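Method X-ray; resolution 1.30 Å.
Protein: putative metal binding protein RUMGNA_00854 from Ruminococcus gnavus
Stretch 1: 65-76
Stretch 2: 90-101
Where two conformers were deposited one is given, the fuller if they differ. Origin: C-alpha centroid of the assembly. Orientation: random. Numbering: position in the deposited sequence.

Stretch 1 65-76: KQQWWCITKGGE
Stretch 2 90-101: GDAFELTLKEGY

Which polar side chains tie the two segments together most tightly? Glu 94 (chi1 m, chi2 p) curls its carboxylate over the start of the turn that follows strand 67-73. Its OE1 accepts from Thr 72 OG1 at 2.6 Å (Thr 72 chi1 p) and from Gly 75 N at 2.8 Å, while Gly 74 N makes a weak bond to Glu 94 OE2 at 3.0 Å. At the other end, Gln 67 NE2 donates to Glu 99 OE2 at 2.8 Å, and Trp 68 NE1 donates to Gly 100 O at 2.8 Å, the acceptor lying at the edge of the indole, near its plane. Water 1 joins Cys 70 O (2.8 Å from the water O), Thr 72 OG1 (2.7 Å) and Thr 96 OG1 (2.8 Å); water 2 links Lys 73 NZ (3.0 Å) to Asp 91 OD2 (2.7 Å).

How do the backbones run? Strands 67-73 and 92-99 are antiparallel, their directions 153° apart, with phi near -80 to -160° and psi near 105 to 165°. Residue numbers of paired residues sum to 166. Trp 68 with Lys 98, Cys 70 with Thr 96 and Thr 72 with Glu 94 are hydrogen-bonded pairs, CA to CA 5.1-5.3 Å, each closed by two N-to-O bonds of 2.8-2.9 Å. The alternating pairs, from Gln 67 with Glu 99 to Lys 73 with Phe 93, lie closer, CA to CA 4.2-4.8 Å. Gly 100 N to Gln 66 O (2.8 Å) and Gly 74 N to Ala 92 O (2.9 Å) extend the ladder. A type I' turn, Lys 73 to Glu 76, follows, with Gly 74 at 54/36° and Gly 75 at 82/-6°, positive phi values that favour glycine.

What packs on the face carrying Trp 69? Its ring (chi1 m, chi2 104°) lies against Leu 97 (t, p), whose CD1 sits 3.9 Å from the centroid of the five-membered ring, over the face. Ile 71 CG1 meets Leu 95 CD2 at 3.6 Å; both residues are m, t. Further along, Lys 73, with chi1 and chi2 t, stretches across one face of Phe 93 (chi1 m, chi2 -88°), its CD 3.7 Å from Phe 93 CE1.

And on the face carrying Trp 68? With chi1 p and chi2 -76°, its indole lies beneath the extended Lys 98 (m, t, t, t): Lys 98 CB is 4.0 Å from the five-membered-ring centroid, and CD is 3.7 Å from Trp 68 CZ2. Tyr 101 CD1 approaches Trp 68 CZ2 at 4.4 Å, a looser apolar contact.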

ATOM      1  N   LYS A  65     -16.728  -7.413   7.527  1.00 22.92           N
ATOM      2  CA  LYS A  65     -16.950  -8.128   6.253  1.00 22.02           C
ATOM      3  C   LYS A  65     -15.706  -8.783   5.713  1.00 20.27           C
ATOM      4  O   LYS A  65     -15.651  -9.150   4.541  1.00 22.58           O
ATOM      5  CB  LYS A  65     -17.522  -7.196   5.197  1.00 24.60           C
ATOM      6  CG  LYS A  65     -18.956  -6.810   5.517  1.00 30.77           C
ATOM      7  CD  LYS A  65     -19.582  -6.039   4.382  1.00 35.46           C
ATOM      8  CE  LYS A  65     -21.096  -5.846   4.594  1.00 38.02           C
ATOM      9  NZ  LYS A  65     -21.961  -7.078   4.561  1.00 42.15           N
ATOM     10  N   GLN A  66     -14.740  -8.989   6.585  1.00 19.75           N
ATOM     11  CA  GLN A  66     -13.512  -9.680   6.228  1.00 19.10           C
ATOM     12  C   GLN A  66     -12.764  -8.937   5.126  1.00 15.73           C
ATOM     13  O   GLN A  66     -12.085  -9.570   4.344  1.00 13.46           O
ATOM     14  CB  GLN A  66     -13.790 -11.142   5.810  1.00 20.82           C
ATOM     15  CG  GLN A  66     -14.811 -11.881   6.711  1.00 28.87           C
ATOM     16  CD  GLN A  66     -14.555 -11.716   8.200  1.00 34.61           C
ATOM     17  OE1 GLN A  66     -13.410 -11.792   8.652  1.00 42.77           O
ATOM     18  NE2 GLN A  66     -15.626 -11.501   8.980  1.00 36.81           N
ATOM     19  N   GLN A  67     -12.852  -7.604   5.114  1.00 13.36           N
ATOM     20  CA  GLN A  67     -12.125  -6.829   4.116  1.00 13.31           C
ATOM     21  C   GLN A  67     -10.762  -6.444   4.649  1.00 10.87           C
ATOM     22  O   GLN A  67     -10.596  -6.234   5.851  1.00 11.59           O
ATOM     23  CB  GLN A  67     -12.876  -5.573   3.774  1.00 13.54           C
ATOM     24  CG  GLN A  67     -14.191  -5.800   3.150  1.00 16.11           C
ATOM     25  CD  GLN A  67     -14.966  -4.543   2.874  1.00 18.10           C
ATOM     26  OE1 GLN A  67     -14.584  -3.436   3.247  1.00 17.47           O
ATOM     27  NE2 GLN A  67     -16.114  -4.728   2.229  1.00 22.51           N
ATOM     28  N   TRP A  68      -9.804  -6.352   3.731  1.00  9.93           N
ATOM     29  CA  TRP A  68      -8.452  -6.029   4.093  1.00  8.85           C
ATOM     30  C   TRP A  68      -7.717  -5.498   2.884  1.00  7.34           C
ATOM     31  O   TRP A  68      -7.990  -5.833   1.736  1.00  9.49           O
ATOM     32  CB  TRP A  68      -7.717  -7.254   4.662  1.00  9.93           C
ATOM     33  CG  TRP A  68      -7.732  -8.478   3.793  1.00  8.57           C
ATOM     34  CD1 TRP A  68      -8.797  -9.323   3.628  1.00 11.04           C
ATOM     35  CD2 TRP A  68      -6.661  -9.076   3.118  1.00  7.81           C
ATOM     36  NE1 TRP A  68      -8.470 -10.356   2.834  1.00 10.96           N
ATOM     37  CE2 TRP A  68      -7.150 -10.252   2.505  1.00  9.37           C
ATOM     38  CE3 TRP A  68      -5.343  -8.700   2.883  1.00 10.64           C
ATOM     39  CZ2 TRP A  68      -6.363 -11.035   1.707  1.00  9.99           C
ATOM     40  CZ3 TRP A  68      -4.560  -9.541   2.144  1.00 12.48           C
ATOM     41  CH2 TRP A  68      -5.072 -10.690   1.562  1.00 11.81           C
ATOM     42  N   TRP A  69      -6.752  -4.621   3.144  1.00  8.46           N
ATOM     43  CA  TRP A  69      -5.870  -4.056   2.116  1.00  6.59           C
ATOM     44  C   TRP A  69      -4.694  -4.970   1.887  1.00  7.98           C
ATOM     45  O   TRP A  69      -4.019  -5.427   2.812  1.00  9.53           O
ATOM     46  CB  TRP A  69      -5.383  -2.672   2.520  1.00  7.02           C
ATOM     47  CG  TRP A  69      -6.467  -1.663   2.428  1.00  7.67           C
ATOM     48  CD1 TRP A  69      -7.201  -1.095   3.489  1.00  8.31           C
ATOM     49  CD2 TRP A  69      -6.976  -1.062   1.237  1.00  6.53           C
ATOM     50  NE1 TRP A  69      -8.118  -0.228   2.983  1.00  9.35           N
ATOM     51  CE2 TRP A  69      -8.017  -0.194   1.621  1.00  7.01           C
ATOM     52  CE3 TRP A  69      -6.632  -1.162  -0.100  1.00  7.32           C
ATOM     53  CZ2 TRP A  69      -8.691   0.586   0.686  1.00  8.78           C
ATOM     54  CZ3 TRP A  69      -7.324  -0.429  -1.030  1.00  7.92           C
ATOM     55  CH2 TRP A  69      -8.346   0.443  -0.618  1.00  7.84           C
ATOM     56  N   CYS A  70      -4.442  -5.242   0.607  1.00  8.89           N
ATOM     57  CA  CYS A  70      -3.382  -6.126   0.172  1.00  9.50           C
ATOM     58  C   CYS A  70      -2.361  -5.408  -0.669  1.00  9.26           C
ATOM     59  O   CYS A  70      -2.721  -4.690  -1.579  1.00 10.07           O
ATOM     60  CB  CYS A  70      -4.027  -7.245  -0.660  1.00 12.10           C
ATOM     61  SG  CYS A  70      -2.752  -8.255  -1.443  1.00 16.89           S
ATOM     62  N   ILE A  71      -1.097  -5.627  -0.379  1.00  9.50           N
ATOM     63  CA  ILE A  71      -0.002  -5.014  -1.134  1.00  8.75           C
ATOM     64  C   ILE A  71       0.495  -6.004  -2.180  1.00  9.55           C
ATOM     65  O   ILE A  71       0.831  -7.137  -1.843  1.00  9.51           O
ATOM     66  CB  ILE A  71       1.228  -4.663  -0.272  1.00 11.14           C
ATOM     67  CG1 ILE A  71       0.847  -3.774   0.917  1.00 12.84           C
ATOM     68  CG2 ILE A  71       2.342  -3.944  -1.102  1.00 12.59           C
ATOM     69  CD1 ILE A  71       1.892  -3.603   2.018  1.00 14.57           C
ATOM     70  N   THR A  72       0.606  -5.569  -3.441  1.00  8.55           N
ATOM     71  CA  THR A  72       1.258  -6.360  -4.489  1.00  8.56           C
ATOM     72  C   THR A  72       2.247  -5.465  -5.204  1.00  8.62           C
ATOM     73  O   THR A  72       2.241  -4.249  -5.038  1.00  9.04           O
ATOM     74  CB  THR A  72       0.271  -7.010  -5.452  1.00  9.93           C
ATOM     75  OG1 THR A  72      -0.612  -6.025  -5.959  1.00 11.78           O
ATOM     76  CG2 THR A  72      -0.500  -8.078  -4.774  1.00 13.02           C
ATOM     77  N   LYS A  73       3.176  -6.088  -5.930  1.00  8.87           N
ATOM     78  CA  LYS A  73       4.178  -5.374  -6.688  1.00 10.62           C
ATOM     79  C   LYS A  73       4.125  -5.971  -8.097  1.00 10.60           C
ATOM     80  O   LYS A  73       4.478  -7.132  -8.314  1.00 11.63           O
ATOM     81  CB  LYS A  73       5.539  -5.530  -6.011  1.00 13.13           C
ATOM     82  CG  LYS A  73       6.717  -4.849  -6.739  1.00 15.73           C
ATOM     83  CD  LYS A  73       7.978  -4.967  -5.822  1.00 23.16           C
ATOM     84  CE  LYS A  73       9.307  -5.172  -6.495  1.00 28.16           C
ATOM     85  NZ  LYS A  73      10.267  -5.871  -5.537  1.00 30.11           N
ATOM     86  N   GLY A  74       3.595  -5.179  -9.018  1.00 11.19           N
ATOM     87  CA  GLY A  74       3.292  -5.670 -10.357  1.00 12.16           C
ATOM     88  C   GLY A  74       2.425  -6.875 -10.348  1.00 13.99           C
ATOM     89  O   GLY A  74       2.579  -7.772 -11.158  1.00 15.43           O
ATOM     90  N   GLY A  75       1.505  -6.893  -9.410  1.00 13.30           N
ATOM     91  CA  GLY A  75       0.564  -7.972  -9.249  1.00 14.76           C
ATOM     92  C   GLY A  75       1.081  -9.177  -8.483  1.00 14.91           C
ATOM     93  O   GLY A  75       0.319 -10.104  -8.184  1.00 16.88           O
ATOM     94  N   GLU A  76       2.362  -9.183  -8.134  1.00 12.93           N
ATOM     95  CA  GLU A  76       2.940 -10.267  -7.397  1.00 13.90           C
ATOM     96  C   GLU A  76       2.827 -10.066  -5.926  1.00 13.85           C
ATOM     97  O   GLU A  76       2.831  -8.963  -5.443  1.00 11.16           O
ATOM     98  CB  GLU A  76       4.396 -10.422  -7.775  1.00 15.79           C
ATOM     99  CG  GLU A  76       4.582 -10.779  -9.257  1.00 23.05           C
ATOM    100  CD  GLU A  76       4.495 -12.281  -9.595  1.00 33.45           C
ATOM    101  OE1 GLU A  76       4.695 -13.164  -8.703  1.00 40.07           O
ATOM    102  OE2 GLU A  76       4.263 -12.571 -10.804  1.00 42.52           O
ATOM    103  N   GLY A  90      11.630   2.411 -10.362  1.00 12.97           N
ATOM    104  CA  GLY A  90      10.811   1.790 -11.383  1.00 13.35           C
ATOM    105  C   GLY A  90       9.716   0.887 -10.857  1.00 13.53           C
ATOM    106  O   GLY A  90       8.914   0.396 -11.642  1.00 15.14           O
ATOM    107  N   ASP A  91       9.650   0.682  -9.549  1.00 10.24           N
ATOM    108  CA  ASP A  91       8.636  -0.206  -8.999  1.00 10.49           C
ATOM    109  C   ASP A  91       7.251   0.305  -9.229  1.00  9.06           C
ATOM    110  O   ASP A  91       6.991   1.505  -9.170  1.00 10.52           O
ATOM    111  CB  ASP A  91       8.791  -0.402  -7.485  1.00 10.14           C
ATOM    112  CG  ASP A  91       9.850  -1.412  -7.073  1.00 12.69           C
ATOM    113  OD1 ASP A  91      10.335  -2.198  -7.906  1.00 14.91           O
ATOM    114  OD2 ASP A  91      10.153  -1.431  -5.864  1.00 12.20           O
ATOM    115  N   ALA A  92       6.351  -0.641  -9.426  1.00 10.89           N
ATOM    116  CA  ALA A  92       4.892  -0.365  -9.429  1.00  9.57           C
ATOM    117  C   ALA A  92       4.277  -1.247  -8.338  1.00  9.63           C
ATOM    118  O   ALA A  92       4.445  -2.477  -8.368  1.00 11.49           O
ATOM    119  CB  ALA A  92       4.294  -0.721 -10.784  1.00 11.58           C
ATOM    120  N   PHE A  93       3.642  -0.621  -7.361  1.00  7.75           N
ATOM    121  CA  PHE A  93       2.945  -1.292  -6.303  1.00  6.95           C
ATOM    122  C   PHE A  93       1.485  -1.070  -6.455  1.00  8.57           C
ATOM    123  O   PHE A  93       1.052  -0.083  -7.027  1.00  9.18           O
ATOM    124  CB  PHE A  93       3.340  -0.783  -4.927  1.00  9.21           C
ATOM    125  CG  PHE A  93       4.737  -1.109  -4.548  1.00 10.55           C
ATOM    126  CD1 PHE A  93       5.026  -2.294  -3.926  1.00 11.02           C
ATOM    127  CD2 PHE A  93       5.798  -0.206  -4.791  1.00 11.13           C
ATOM    128  CE1 PHE A  93       6.324  -2.645  -3.541  1.00 12.75           C
ATOM    129  CE2 PHE A  93       7.120  -0.572  -4.444  1.00 11.80           C
ATOM    130  CZ  PHE A  93       7.356  -1.787  -3.796  1.00 14.51           C
ATOM    131  N   GLU A  94       0.715  -2.018  -5.933  1.00  8.28           N
ATOM    132  CA  GLU A  94      -0.746  -1.870  -5.879  1.00  9.32           C
ATOM    133  C   GLU A  94      -1.194  -2.098  -4.433  1.00  8.29           C
ATOM    134  O   GLU A  94      -0.616  -2.947  -3.706  1.00  8.87           O
ATOM    135  CB  GLU A  94      -1.451  -2.845  -6.837  1.00  9.78           C
ATOM    136  CG  GLU A  94      -0.865  -2.822  -8.233  1.00 11.84           C
ATOM    137  CD  GLU A  94       0.447  -3.633  -8.440  1.00 11.25           C
ATOM    138  OE1 GLU A  94       0.602  -4.729  -7.846  1.00 13.52           O
ATOM    139  OE2 GLU A  94       1.303  -3.210  -9.261  1.00 13.98           O
ATOM    140  N   LEU A  95      -2.220  -1.375  -4.032  1.00  7.72           N
ATOM    141  CA  LEU A  95      -2.944  -1.592  -2.751  1.00  8.05           C
ATOM    142  C   LEU A  95      -4.387  -1.902  -3.161  1.00  7.46           C
ATOM    143  O   LEU A  95      -5.069  -1.071  -3.748  1.00  7.30           O
ATOM    144  CB  LEU A  95      -2.902  -0.368  -1.845  1.00  9.29           C
ATOM    145  CG  LEU A  95      -1.510   0.026  -1.429  1.00 14.32           C
ATOM    146  CD1 LEU A  95      -1.454   1.398  -0.806  1.00 17.02           C
ATOM    147  CD2 LEU A  95      -0.894  -0.952  -0.542  1.00 19.84           C
ATOM    148  N   THR A  96      -4.851  -3.121  -2.881  1.00  8.06           N
ATOM    149  CA  THR A  96      -6.141  -3.588  -3.321  1.00  8.20           C
ATOM    150  C   THR A  96      -6.985  -3.956  -2.147  1.00  7.64           C
ATOM    151  O   THR A  96      -6.546  -4.639  -1.258  1.00  8.81           O
ATOM    152  CB  THR A  96      -6.009  -4.840  -4.207  1.00 10.11           C
ATOM    153  OG1 THR A  96      -5.146  -4.511  -5.279  1.00 12.69           O
ATOM    154  CG2 THR A  96      -7.339  -5.296  -4.775  1.00 12.06           C
ATOM    155  N   LEU A  97      -8.225  -3.508  -2.188  1.00  8.91           N
ATOM    156  CA  LEU A  97      -9.198  -3.906  -1.173  1.00  8.92           C
ATOM    157  C   LEU A  97      -9.712  -5.296  -1.494  1.00  8.99           C
ATOM    158  O   LEU A  97     -10.408  -5.466  -2.471  1.00 12.32           O
ATOM    159  CB  LEU A  97     -10.313  -2.896  -1.006  1.00  9.69           C
ATOM    160  CG  LEU A  97     -11.201  -3.069   0.223  1.00 12.02           C
ATOM    161  CD1 LEU A  97     -10.492  -3.035   1.533  1.00 13.21           C
ATOM    162  CD2 LEU A  97     -12.330  -2.058   0.189  1.00 16.84           C
ATOM    163  N   LYS A  98      -9.405  -6.265  -0.611  1.00 10.61           N
ATOM    164  CA  LYS A  98      -9.794  -7.635  -0.783  1.00 10.26           C
ATOM    165  C   LYS A  98     -10.848  -7.974   0.259  1.00 10.95           C
ATOM    166  O   LYS A  98     -11.010  -7.309   1.254  1.00 12.02           O
ATOM    167  CB  LYS A  98      -8.586  -8.563  -0.680  1.00 11.56           C
ATOM    168  CG  LYS A  98      -7.598  -8.453  -1.800  1.00 12.14           C
ATOM    169  CD  LYS A  98      -6.466  -9.518  -1.709  1.00 13.38           C
ATOM    170  CE  LYS A  98      -5.466  -9.357  -2.855  1.00 16.15           C
ATOM    171  NZ  LYS A  98      -4.157 -10.053  -2.633  1.00 18.92           N
ATOM    172  N   GLU A  99     -11.543  -9.084   0.020  1.00 13.23           N
ATOM    173  CA  GLU A  99     -12.570  -9.587   0.918  0.50 15.03           C
ATOM    174  C   GLU A  99     -12.367 -11.094   1.092  1.00 14.35           C
ATOM    175  O   GLU A  99     -12.287 -11.831   0.120  1.00 17.69           O
ATOM    176  CB  GLU A  99     -13.986  -9.318   0.388  0.50 18.90           C
ATOM    177  CG  GLU A  99     -14.212  -7.949  -0.180  0.50 24.88           C
ATOM    178  CD  GLU A  99     -15.682  -7.655  -0.351  0.50 31.05           C
ATOM    179  OE1 GLU A  99     -16.301  -8.251  -1.264  0.50 34.41           O
ATOM    180  OE2 GLU A  99     -16.208  -6.846   0.442  0.50 33.35           O
ATOM    181  N   GLY A 100     -12.242 -11.527   2.325  1.00 12.42           N
ATOM    182  CA  GLY A 100     -12.077 -12.954   2.642  1.00 12.43           C
ATOM    183  C   GLY A 100     -10.713 -13.506   2.331  1.00 11.48           C
ATOM    184  O   GLY A 100      -9.782 -12.773   2.117  1.00 13.20           O
ATOM    185  N   TYR A 101     -10.638 -14.805   2.186  1.00 10.61           N
ATOM    186  CA  TYR A 101      -9.371 -15.516   2.175  1.00  8.78           C
ATOM    187  C   TYR A 101      -9.537 -16.842   1.475  1.00  8.15           C
ATOM    188  O   TYR A 101     -10.635 -17.420   1.547  1.00 10.35           O
ATOM    189  CB  TYR A 101      -8.858 -15.681   3.588  1.00 11.03           C
ATOM    190  CG  TYR A 101      -7.407 -16.012   3.693  1.00  9.55           C
ATOM    191  CD1 TYR A 101      -6.443 -15.148   3.196  1.00  9.44           C
ATOM    192  CD2 TYR A 101      -6.977 -17.156   4.336  1.00  9.65           C
ATOM    193  CE1 TYR A 101      -5.107 -15.420   3.286  1.00 10.05           C
ATOM    194  CE2 TYR A 101      -5.626 -17.458   4.465  1.00  9.54           C
ATOM    195  CZ  TYR A 101      -4.701 -16.595   3.925  1.00  9.22           C
ATOM    196  OH  TYR A 101      -3.368 -16.907   3.948  1.00 10.37           O
ATOM    197  OXT TYR A 101      -8.608 -17.349   0.798  1.00  9.39           O
TER
HETATM  198  O   HOH W   1      -2.695  -5.335  -4.316  1.00 13.04           O
HETATM  199  O   HOH W   2      11.698  -3.297  -4.771  1.00 19.03           O